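Local coordinates for protein aminopentol aminotransferase (PDB 6HBS) that catalyses the pyridoxal-phosphate-dependent deamination of aminopentol, the hydrolysed form of fumonisin B1, to its 2-keto derivative, with pyruvate as the preferred amino acceptor, at residues A141-H146 with A194-E200; E203-L207 with K337-P341; F260-I266 with V293-A298. All blocks are in the same frame, centred on the assembly; numbering follows the deposited sequence.

Contact 1: residues A141-H146 with A194-E200; sequences AKGAYH and ATPFRHE. With PLP (pyridoxal-5'-phosphate), chain C.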
loop_
_atom_site.group_PDB
_atom_site.type_symbol
_atom_site.label_atom_id
_atom_site.label_comp_id
_atom_site.label_asym_id
_atom_site.label_seq_id
_atom_site.Cartn_x
_atom_site.Cartn_y
_atom_site.Cartn_z
ATOM N N ALA A 141 -6.696 20.240 9.249
ATOM C CA ALA A 141 -7.944 20.557 9.928
ATOM C C ALA A 141 -8.132 19.586 11.090
ATOM O O ALA A 141 -7.885 18.379 10.927
ATOM C CB ALA A 141 -9.079 20.442 8.936
ATOM N N LYS A 142 -8.584 20.092 12.254
ATOM C CA LYS A 142 -8.951 19.256 13.382
ATOM C C LYS A 142 -9.966 18.202 12.927
ATOM O O LYS A 142 -10.959 18.539 12.276
ATOM C CB LYS A 142 -9.661 20.046 14.488
ATOM C CG LYS A 142 -8.780 20.982 15.281
ATOM C CD LYS A 142 -9.559 21.922 16.217
ATOM C CE LYS A 142 -8.679 23.011 16.810
ATOM N NZ LYS A 142 -8.389 24.079 15.813
ATOM N N GLY A 143 -9.674 16.943 13.245
ATOM C CA GLY A 143 -10.528 15.785 12.948
ATOM C C GLY A 143 -10.504 15.351 11.480
ATOM O O GLY A 143 -11.258 14.483 11.122
ATOM N N ALA A 144 -9.689 15.958 10.615
ATOM C CA ALA A 144 -9.659 15.545 9.219
ATOM C C ALA A 144 -8.855 14.243 9.076
ATOM O O ALA A 144 -7.755 14.134 9.602
ATOM C CB ALA A 144 -9.088 16.622 8.358
ATOM N N TYR A 145 -9.426 13.278 8.345
ATOM C CA TYR A 145 -8.786 11.981 8.085
ATOM C C TYR A 145 -7.945 12.061 6.801
ATOM O O TYR A 145 -8.479 12.317 5.726
ATOM C CB TYR A 145 -9.842 10.872 7.990
ATOM C CG TYR A 145 -9.249 9.489 7.889
ATOM C CD1 TYR A 145 -8.924 8.787 9.033
ATOM C CD2 TYR A 145 -8.989 8.887 6.652
ATOM C CE1 TYR A 145 -8.364 7.522 8.964
ATOM C CE2 TYR A 145 -8.430 7.613 6.572
ATOM C CZ TYR A 145 -8.133 6.927 7.737
ATOM O OH TYR A 145 -7.570 5.680 7.738
ATOM N N HIS A 146 -6.626 11.838 6.943
ATOM C CA HIS A 146 -5.686 11.833 5.836
ATOM C C HIS A 146 -4.985 10.479 5.679
ATOM O O HIS A 146 -4.100 10.341 4.846
ATOM C CB HIS A 146 -4.671 12.969 5.985
ATOM C CG HIS A 146 -5.275 14.319 5.820
ATOM N ND1 HIS A 146 -5.874 14.704 4.637
ATOM C CD2 HIS A 146 -5.353 15.372 6.665
ATOM C CE1 HIS A 146 -6.317 15.946 4.778
ATOM N NE2 HIS A 146 -5.996 16.383 6.002
ATOM N N ALA A 194 -5.959 20.123 2.966
ATOM C CA ALA A 194 -7.412 20.279 3.017
ATOM C C ALA A 194 -8.082 19.149 2.218
ATOM O O ALA A 194 -7.716 18.918 1.091
ATOM C CB ALA A 194 -7.767 21.623 2.450
ATOM N N THR A 195 -9.090 18.495 2.806
ATOM C CA THR A 195 -10.077 17.727 2.058
ATOM C C THR A 195 -10.997 18.724 1.357
ATOM O O THR A 195 -11.149 19.865 1.792
ATOM C CB THR A 195 -10.852 16.755 2.951
ATOM O OG1 THR A 195 -11.627 17.427 3.947
ATOM C CG2 THR A 195 -9.931 15.758 3.604
ATOM N N PRO A 196 -11.583 18.368 0.209
ATOM C CA PRO A 196 -12.310 19.344 -0.591
ATOM C C PRO A 196 -13.697 19.688 -0.032
ATOM O O PRO A 196 -14.240 20.708 -0.411
ATOM C CB PRO A 196 -12.419 18.714 -1.981
ATOM C CG PRO A 196 -12.262 17.228 -1.738
ATOM C CD PRO A 196 -11.468 17.056 -0.465
ATOM N N PHE A 197 -14.223 18.856 0.863
ATOM C CA PHE A 197 -15.317 19.249 1.764
ATOM C C PHE A 197 -15.103 18.526 3.096
ATOM O O PHE A 197 -14.172 17.692 3.219
ATOM C CB PHE A 197 -16.687 19.017 1.109
ATOM C CG PHE A 197 -17.046 17.612 0.708
ATOM C CD1 PHE A 197 -16.684 17.105 -0.535
ATOM C CD2 PHE A 197 -17.817 16.822 1.554
ATOM C CE1 PHE A 197 -17.061 15.818 -0.905
ATOM C CE2 PHE A 197 -18.188 15.533 1.185
ATOM C CZ PHE A 197 -17.796 15.026 -0.036
ATOM N N ARG A 198 -15.939 18.832 4.099
ATOM C CA ARG A 198 -15.861 18.167 5.373
ATOM C C ARG A 198 -16.588 16.826 5.257
ATOM O O ARG A 198 -17.831 16.796 5.070
ATOM C CB ARG A 198 -16.490 19.015 6.481
ATOM C CG ARG A 198 -16.352 18.407 7.870
ATOM C CD ARG A 198 -14.909 18.429 8.337
ATOM N NE ARG A 198 -14.801 17.970 9.711
ATOM C CZ ARG A 198 -13.677 17.960 10.412
ATOM N NH1 ARG A 198 -12.512 18.204 9.817
ATOM N NH2 ARG A 198 -13.753 17.720 11.710
ATOM N N HIS A 199 -15.820 15.726 5.339
ATOM C CA HIS A 199 -16.345 14.370 5.200
ATOM C C HIS A 199 -15.731 13.479 6.279
ATOM O O HIS A 199 -14.733 12.782 6.037
ATOM C CB HIS A 199 -16.204 13.831 3.759
ATOM C CG HIS A 199 -14.859 13.942 3.101
ATOM N ND1 HIS A 199 -13.694 13.435 3.659
ATOM C CD2 HIS A 199 -14.510 14.410 1.880
ATOM C CE1 HIS A 199 -12.690 13.644 2.817
ATOM N NE2 HIS A 199 -13.162 14.218 1.705
ATOM N N GLU A 200 -16.321 13.525 7.484
ATOM C CA GLU A 200 -15.795 12.762 8.622
ATOM C C GLU A 200 -16.913 12.010 9.331
ATOM O O GLU A 200 -18.082 12.412 9.274
ATOM C CB GLU A 200 -15.070 13.694 9.602
ATOM C CG GLU A 200 -13.931 14.471 8.947
ATOM C CD GLU A 200 -12.819 13.614 8.352
ATOM O OE1 GLU A 200 -12.122 14.081 7.413
ATOM O OE2 GLU A 200 -12.628 12.507 8.840
HETATM N N1 PLP C . -7.350 10.578 2.714
HETATM C C2 PLP C . -8.701 10.554 2.711
HETATM C C2A PLP C . -9.512 11.820 2.576
HETATM C C3 PLP C . -9.389 9.267 2.770
HETATM O O3 PLP C . -10.737 9.205 2.756
HETATM C C4 PLP C . -8.588 8.024 2.839
HETATM C C4A PLP C . -9.321 6.731 2.878
HETATM C C5 PLP C . -7.105 8.195 2.899
HETATM C C6 PLP C . -6.574 9.475 2.806
HETATM C C5A PLP C . -6.145 7.010 2.995
HETATM O O4P PLP C . -6.332 6.081 1.896
HETATM P P PLP C . -5.980 4.551 2.254
HETATM O O1P PLP C . -6.975 4.050 3.200
HETATM O O2P PLP C . -4.627 4.615 2.903
HETATM O O3P PLP C . -6.047 3.921 0.880
HETATM O O HOH W 1 -11.278 12.671 5.308
#
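Both terminal nitrogens of Arg198 close on a single backbone oxygen, Lys142 O, with NH1 at 2.9 Å from it and NH2 at 3.0 Å. The oxygen lies at the edge of the guanidinium, in its plane, so the two N-H groups converge on it and each bond is bent, near 140° at the hydrogen. Lys142 O belongs to the type II turn from Ala141 to Ala144, closed by Ala144 N to Ala141 O, and Gly143 takes the positive phi of that turn. Against one face of the guanidinium lies CG of Glu200. Bent at chi2 (-60°), the Glu200 chain brings its carboxylate to the turn's exit, where Tyr145 N donates to Glu200 OE1 over 3.0 Å, nearly straight at 169° but from above the carboxylate plane. A water joins the same oxygen to Tyr145 O, giving a 2.7 Å bond to Glu200 OE1 and a 2.9 Å bond to Tyr145 O. The backbone of Tyr145 is thereby held on both its N-H and its carbonyl, while its ring leads off to pyridoxal phosphate and meets C3 and C4 with its edge. CE1 of His199 reaches the cofactor methyl, C2A, at 3.7 Å, and CE1 of His146 rests 3.8 Å from Thr195 CG2; His146 ND1 is bonded to Asp230. This is the cofactor pocket of a class-III aminotransferase, built at the C-terminal ends of the neighbouring parallel strands 137-141 and 189-194, with strand 167-170 packed beside Ala141 and Ala194.

Contact 2: residues E203-L207 with K337-P341; sequences EDQAL and KQTGP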
loop_
_atom_site.group_PDB
_atom_site.type_symbol
_atom_site.label_atom_id
_atom_site.label_comp_id
_atom_site.label_asym_id
_atom_site.label_seq_id
_atom_site.Cartn_x
_atom_site.Cartn_y
_atom_site.Cartn_z
ATOM N N GLU A 203 -20.156 13.035 12.163
ATOM C CA GLU A 203 -20.259 14.469 12.046
ATOM C C GLU A 203 -20.975 14.806 10.730
ATOM O O GLU A 203 -20.755 14.137 9.699
ATOM C CB GLU A 203 -18.849 15.067 12.144
ATOM C CG GLU A 203 -18.806 16.578 12.002
ATOM C CD GLU A 203 -17.392 17.161 11.969
ATOM O OE1 GLU A 203 -17.227 18.277 11.432
ATOM O OE2 GLU A 203 -16.467 16.483 12.459
ATOM N N ASP A 204 -21.819 15.847 10.773
ATOM C CA ASP A 204 -22.492 16.374 9.595
ATOM C C ASP A 204 -21.423 16.845 8.618
ATOM O O ASP A 204 -20.348 17.338 9.018
ATOM C CB ASP A 204 -23.484 17.504 9.922
ATOM C CG ASP A 204 -24.680 17.066 10.774
ATOM O OD1 ASP A 204 -25.252 15.990 10.525
ATOM O OD2 ASP A 204 -25.027 17.801 11.714
ATOM N N GLN A 205 -21.700 16.618 7.334
ATOM C CA GLN A 205 -20.843 17.072 6.252
ATOM C C GLN A 205 -21.179 18.533 5.914
ATOM O O GLN A 205 -22.251 19.039 6.257
ATOM C CB GLN A 205 -20.976 16.150 5.041
ATOM C CG GLN A 205 -20.517 14.743 5.365
ATOM C CD GLN A 205 -20.300 13.880 4.144
ATOM O OE1 GLN A 205 -19.245 13.265 4.015
ATOM N NE2 GLN A 205 -21.306 13.803 3.269
ATOM N N ALA A 206 -20.227 19.199 5.259
ATOM C CA ALA A 206 -20.360 20.560 4.835
ATOM C C ALA A 206 -19.482 20.791 3.614
ATOM O O ALA A 206 -18.317 20.341 3.603
ATOM C CB ALA A 206 -19.961 21.468 5.971
ATOM N N LEU A 207 -20.023 21.512 2.627
ATOM C CA LEU A 207 -19.272 21.932 1.462
ATOM C C LEU A 207 -18.182 22.938 1.870
ATOM O O LEU A 207 -18.317 23.648 2.894
ATOM C CB LEU A 207 -20.225 22.568 0.452
ATOM C CG LEU A 207 -21.406 21.701 0.005
ATOM C CD1 LEU A 207 -22.198 22.408 -1.074
ATOM C CD2 LEU A 207 -20.963 20.340 -0.481
ATOM N N LYS A 337 -30.976 14.792 8.787
ATOM C CA LYS A 337 -29.957 15.717 8.304
ATOM C C LYS A 337 -29.189 14.994 7.182
ATOM O O LYS A 337 -28.346 14.140 7.455
ATOM C CB LYS A 337 -29.003 16.120 9.434
ATOM C CG LYS A 337 -29.654 16.804 10.630
ATOM C CD LYS A 337 -28.668 17.188 11.737
ATOM C CE LYS A 337 -28.044 16.000 12.452
ATOM N NZ LYS A 337 -26.867 16.376 13.273
ATOM N N GLN A 338 -29.541 15.301 5.935
ATOM C CA GLN A 338 -28.837 14.759 4.779
ATOM C C GLN A 338 -27.860 15.834 4.332
ATOM O O GLN A 338 -28.288 16.858 3.871
ATOM C CB GLN A 338 -29.804 14.425 3.650
ATOM C CG GLN A 338 -30.913 13.476 4.080
ATOM C CD GLN A 338 -31.661 12.980 2.872
ATOM O OE1 GLN A 338 -31.151 12.170 2.090
ATOM N NE2 GLN A 338 -32.857 13.524 2.673
ATOM N N THR A 339 -26.557 15.590 4.521
ATOM C CA THR A 339 -25.545 16.624 4.361
ATOM C C THR A 339 -24.457 16.169 3.392
ATOM O O THR A 339 -24.276 14.982 3.139
ATOM C CB THR A 339 -24.956 17.028 5.720
ATOM O OG1 THR A 339 -24.358 15.903 6.369
ATOM C CG2 THR A 339 -26.023 17.627 6.619
ATOM N N GLY A 340 -23.729 17.161 2.894
ATOM C CA GLY A 340 -22.781 17.027 1.834
ATOM C C GLY A 340 -23.461 16.736 0.505
ATOM O O GLY A 340 -24.682 16.677 0.394
ATOM N N PRO A 341 -22.667 16.505 -0.552
ATOM C CA PRO A 341 -23.217 16.255 -1.878
ATOM C C PRO A 341 -24.112 15.007 -1.841
ATOM O O PRO A 341 -23.790 14.037 -1.163
ATOM C CB PRO A 341 -21.975 16.003 -2.752
ATOM C CG PRO A 341 -20.817 16.477 -1.917
ATOM C CD PRO A 341 -21.219 16.277 -0.474
HETATM O O HOH W 2 -25.663 14.596 8.154
#
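Asp204 and Lys337 form a salt bridge where two small antiparallel strand pairs meet, 197-198 with 206-207 and 336-339 with 346-349. Lys337 NZ meets the syn lone pair of Asp204 OD2 at 2.8 Å and has a weak second bond to OD1. The two side chains run nearly perpendicular: the lysine chain bends at chi3 (-67°), which turns its CE and NZ toward the carboxylate, and CE itself lies 3.4 Å from Asp204 OD1. Further along, Thr339 takes over. With chi1 at 59°, its OG1 sits on the side facing Gln205 and accepts from Gln205 N at 2.9 Å, so a side chain here does the work that a main-chain carbonyl does between paired strands. Gln205 answers with its own amide, NE2 donating to Thr339 O at 3.2 Å; the oxygen lies in the amide plane, although the donor stands above the carbonyl plane. That NE2 also bonds Met344 O, which gives the amide two acceptors and helps fix its rotation. Between these groups the chains come close, with Gln205 CB 3.6 Å from Gly340 N, and Gly340, at positive phi, presents no side chain to the glutamine.

The second shell belongs to the two pairs themselves. Thr339 is bonded through its backbone to Gln346, and Lys337 to Phe348; Glu203 O is held by Gln346 NE2, and Phe197 lies against both Gln205 and Pro341. At the far end the contact turns apolar: Leu207 and Pro341 lie alongside, running opposite ways, with Leu207 CD2 standing 4.1 Å from Pro341 CD.

Contact 3: residues F260-I266 with V293-A298; sequences FANGYPI and VPMAAA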
loop_
_atom_site.group_PDB
_atom_site.type_symbol
_atom_site.label_atom_id
_atom_site.label_comp_id
_atom_site.label_asym_id
_atom_site.label_seq_id
_atom_site.Cartn_x
_atom_site.Cartn_y
_atom_site.Cartn_z
ATOM N N PHE A 260 -10.002 5.508 -8.712
ATOM C CA PHE A 260 -9.581 5.848 -10.107
ATOM C C PHE A 260 -9.126 4.625 -10.928
ATOM O O PHE A 260 -8.825 4.760 -12.113
ATOM C CB PHE A 260 -8.603 7.016 -10.171
ATOM C CG PHE A 260 -7.195 6.797 -9.697
ATOM C CD1 PHE A 260 -6.265 6.142 -10.489
ATOM C CD2 PHE A 260 -6.778 7.315 -8.483
ATOM C CE1 PHE A 260 -4.966 5.964 -10.042
ATOM C CE2 PHE A 260 -5.474 7.147 -8.048
ATOM C CZ PHE A 260 -4.559 6.492 -8.834
ATOM N N ALA A 261 -9.113 3.438 -10.326
ATOM C CA ALA A 261 -9.027 2.151 -11.078
ATOM C C ALA A 261 -10.196 1.234 -10.691
ATOM O O ALA A 261 -10.108 0.024 -10.834
ATOM C CB ALA A 261 -7.672 1.509 -10.811
ATOM N N ASN A 262 -11.320 1.838 -10.263
ATOM C CA ASN A 262 -12.583 1.185 -10.008
ATOM C C ASN A 262 -12.435 -0.046 -9.094
ATOM O O ASN A 262 -13.174 -1.013 -9.227
ATOM C CB ASN A 262 -13.308 0.778 -11.304
ATOM C CG ASN A 262 -14.774 0.508 -11.053
ATOM O OD1 ASN A 262 -15.403 1.289 -10.336
ATOM N ND2 ASN A 262 -15.319 -0.578 -11.614
ATOM N N GLY A 263 -11.508 -0.002 -8.126
ATOM C CA GLY A 263 -11.355 -1.104 -7.164
ATOM C C GLY A 263 -9.962 -1.725 -7.199
ATOM O O GLY A 263 -9.567 -2.339 -6.240
ATOM N N TYR A 264 -9.251 -1.610 -8.322
ATOM C CA TYR A 264 -7.829 -2.041 -8.381
ATOM C C TYR A 264 -6.981 -1.134 -7.474
ATOM O O TYR A 264 -7.254 0.053 -7.335
ATOM C CB TYR A 264 -7.363 -2.077 -9.833
ATOM C CG TYR A 264 -7.885 -3.277 -10.589
ATOM C CD1 TYR A 264 -9.137 -3.269 -11.169
ATOM C CD2 TYR A 264 -7.148 -4.451 -10.671
ATOM C CE1 TYR A 264 -9.648 -4.376 -11.828
ATOM C CE2 TYR A 264 -7.625 -5.558 -11.355
ATOM C CZ TYR A 264 -8.884 -5.518 -11.934
ATOM O OH TYR A 264 -9.376 -6.620 -12.579
ATOM N N PRO A 265 -5.947 -1.680 -6.785
ATOM C CA PRO A 265 -5.213 -0.932 -5.762
ATOM C C PRO A 265 -4.128 -0.071 -6.394
ATOM O O PRO A 265 -3.062 -0.582 -6.825
ATOM C CB PRO A 265 -4.639 -2.046 -4.887
ATOM C CG PRO A 265 -4.368 -3.173 -5.877
ATOM C CD PRO A 265 -5.477 -3.069 -6.912
ATOM N N ILE A 266 -4.393 1.239 -6.407
ATOM C CA ILE A 266 -3.471 2.213 -6.900
ATOM C C ILE A 266 -3.926 3.591 -6.369
ATOM O O ILE A 266 -5.127 3.881 -6.282
ATOM C CB ILE A 266 -3.343 2.196 -8.432
ATOM C CG1 ILE A 266 -2.324 3.223 -8.925
ATOM C CG2 ILE A 266 -4.697 2.368 -9.127
ATOM C CD1 ILE A 266 -1.872 3.011 -10.345
ATOM N N VAL A 293 -0.957 -4.051 -13.840
ATOM C CA VAL A 293 -2.386 -4.379 -13.998
ATOM C C VAL A 293 -3.253 -3.267 -13.379
ATOM O O VAL A 293 -4.205 -2.808 -14.000
ATOM C CB VAL A 293 -2.735 -5.788 -13.494
ATOM C CG1 VAL A 293 -4.251 -6.051 -13.412
ATOM C CG2 VAL A 293 -2.096 -6.851 -14.400
ATOM N N PRO A 294 -2.979 -2.783 -12.154
ATOM C CA PRO A 294 -3.739 -1.660 -11.603
ATOM C C PRO A 294 -3.613 -0.412 -12.478
ATOM O O PRO A 294 -4.566 0.337 -12.577
ATOM C CB PRO A 294 -3.172 -1.488 -10.190
ATOM C CG PRO A 294 -2.655 -2.869 -9.863
ATOM C CD PRO A 294 -2.061 -3.365 -11.166
ATOM N N MET A 295 -2.462 -0.225 -13.149
ATOM C CA MET A 295 -2.285 0.899 -14.013
ATOM C C MET A 295 -3.161 0.781 -15.274
ATOM O O MET A 295 -3.704 1.810 -15.766
ATOM C CB MET A 295 -0.822 1.079 -14.398
ATOM C CG MET A 295 0.039 1.481 -13.211
ATOM S SD MET A 295 1.681 1.893 -13.766
ATOM C CE MET A 295 2.496 1.920 -12.177
ATOM N N ALA A 296 -3.287 -0.431 -15.812
ATOM C CA ALA A 296 -4.152 -0.684 -16.976
ATOM C C ALA A 296 -5.620 -0.406 -16.618
ATOM O O ALA A 296 -6.385 0.212 -17.408
ATOM C CB ALA A 296 -3.949 -2.111 -17.472
ATOM N N ALA A 297 -6.035 -0.889 -15.448
ATOM C CA ALA A 297 -7.383 -0.577 -14.948
ATOM C C ALA A 297 -7.596 0.941 -14.794
ATOM O O ALA A 297 -8.671 1.460 -15.121
ATOM C CB ALA A 297 -7.633 -1.296 -13.664
ATOM N N ALA A 298 -6.571 1.665 -14.330
ATOM C CA ALA A 298 -6.702 3.086 -14.093
ATOM C C ALA A 298 -6.831 3.802 -15.438
ATOM O O ALA A 298 -7.619 4.737 -15.569
ATOM C CB ALA A 298 -5.516 3.604 -13.292
#
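Tyr264 has CG anti to its carbonyl carbon (chi1 -76°), which lays the start of its ring on Ala297 and brings CE2 near Val293; Ile266, with CG1 opposite its backbone N (chi1 -178°), sends CD1 to Met295, on another flank of the helix. Each ends on a different part of one helical surface. Ala297 CB comes to 3.5 Å from Tyr264 CD1, obliquely to the ring, and Val293 CG1 lies 4.0 Å from Tyr264 CE2. On the Met295 flank Ile266 CD1 touches Met295 CG at 3.8 Å, the two side chains roughly at right angles. Pro294 fills the middle: its CB is 3.5 Å from Pro265 O, its CG faces Pro265 CD, and its ring lies near Tyr264 CB and Ile266 CB.

The loop owes its shape to a type I' turn from Ala261 to Tyr264, closed by Tyr264 N to Ala261 O, with Asn262 and Gly263 both at positive phi. In the large domain of this fold-type I aminotransferase it joins strand 253-256 to strand 267-271, just after the lysine, Lys258, that by similarity carries the cofactor. Helix 292-307 closes over it with small residues, so the backbones nearly meet, Ala261 CA standing 3.9 Å from Ala298 CA. There Ala261 CB touches the methyls of both Ala297 and Ala298. Phe260 O, buried and without a conventional partner, receives a CA-H...O contact from Ala298 CA at 3.4 Å, while the Phe260 ring turns its edge to Ala298 CB. Outside, Tyr264 OH is bonded to Glu75, Phe102 meets Phe260 edge-to-face, and the hydroxyl of Thr87 of the second subunit hydrogen-bonds Gly263 O.

How the contacts relate
Contacts 1 and 3 are buried, and contact 2 lies at the surface. Contacts 1 and 2 adjoin, their centres 12 Å apart, and share the small sheet of strands 197-198 and 206-207: Arg198 N probably bonds Ala206 O, and Arg198 NE forms a salt bridge with Glu203 OE1, so the arginine that grips the turn in contact 1 is tied to segment 203-207 of contact 2. Contact 3 touches neither, its nearest atoms about 13 Å from contact 1 and about 17 Å from contact 2, although its segments are nested in the loop that contact 2 closes. Contacts 1 and 2 are each held by charged and polar bonds; contact 3 relies on apolar side chains against a helix.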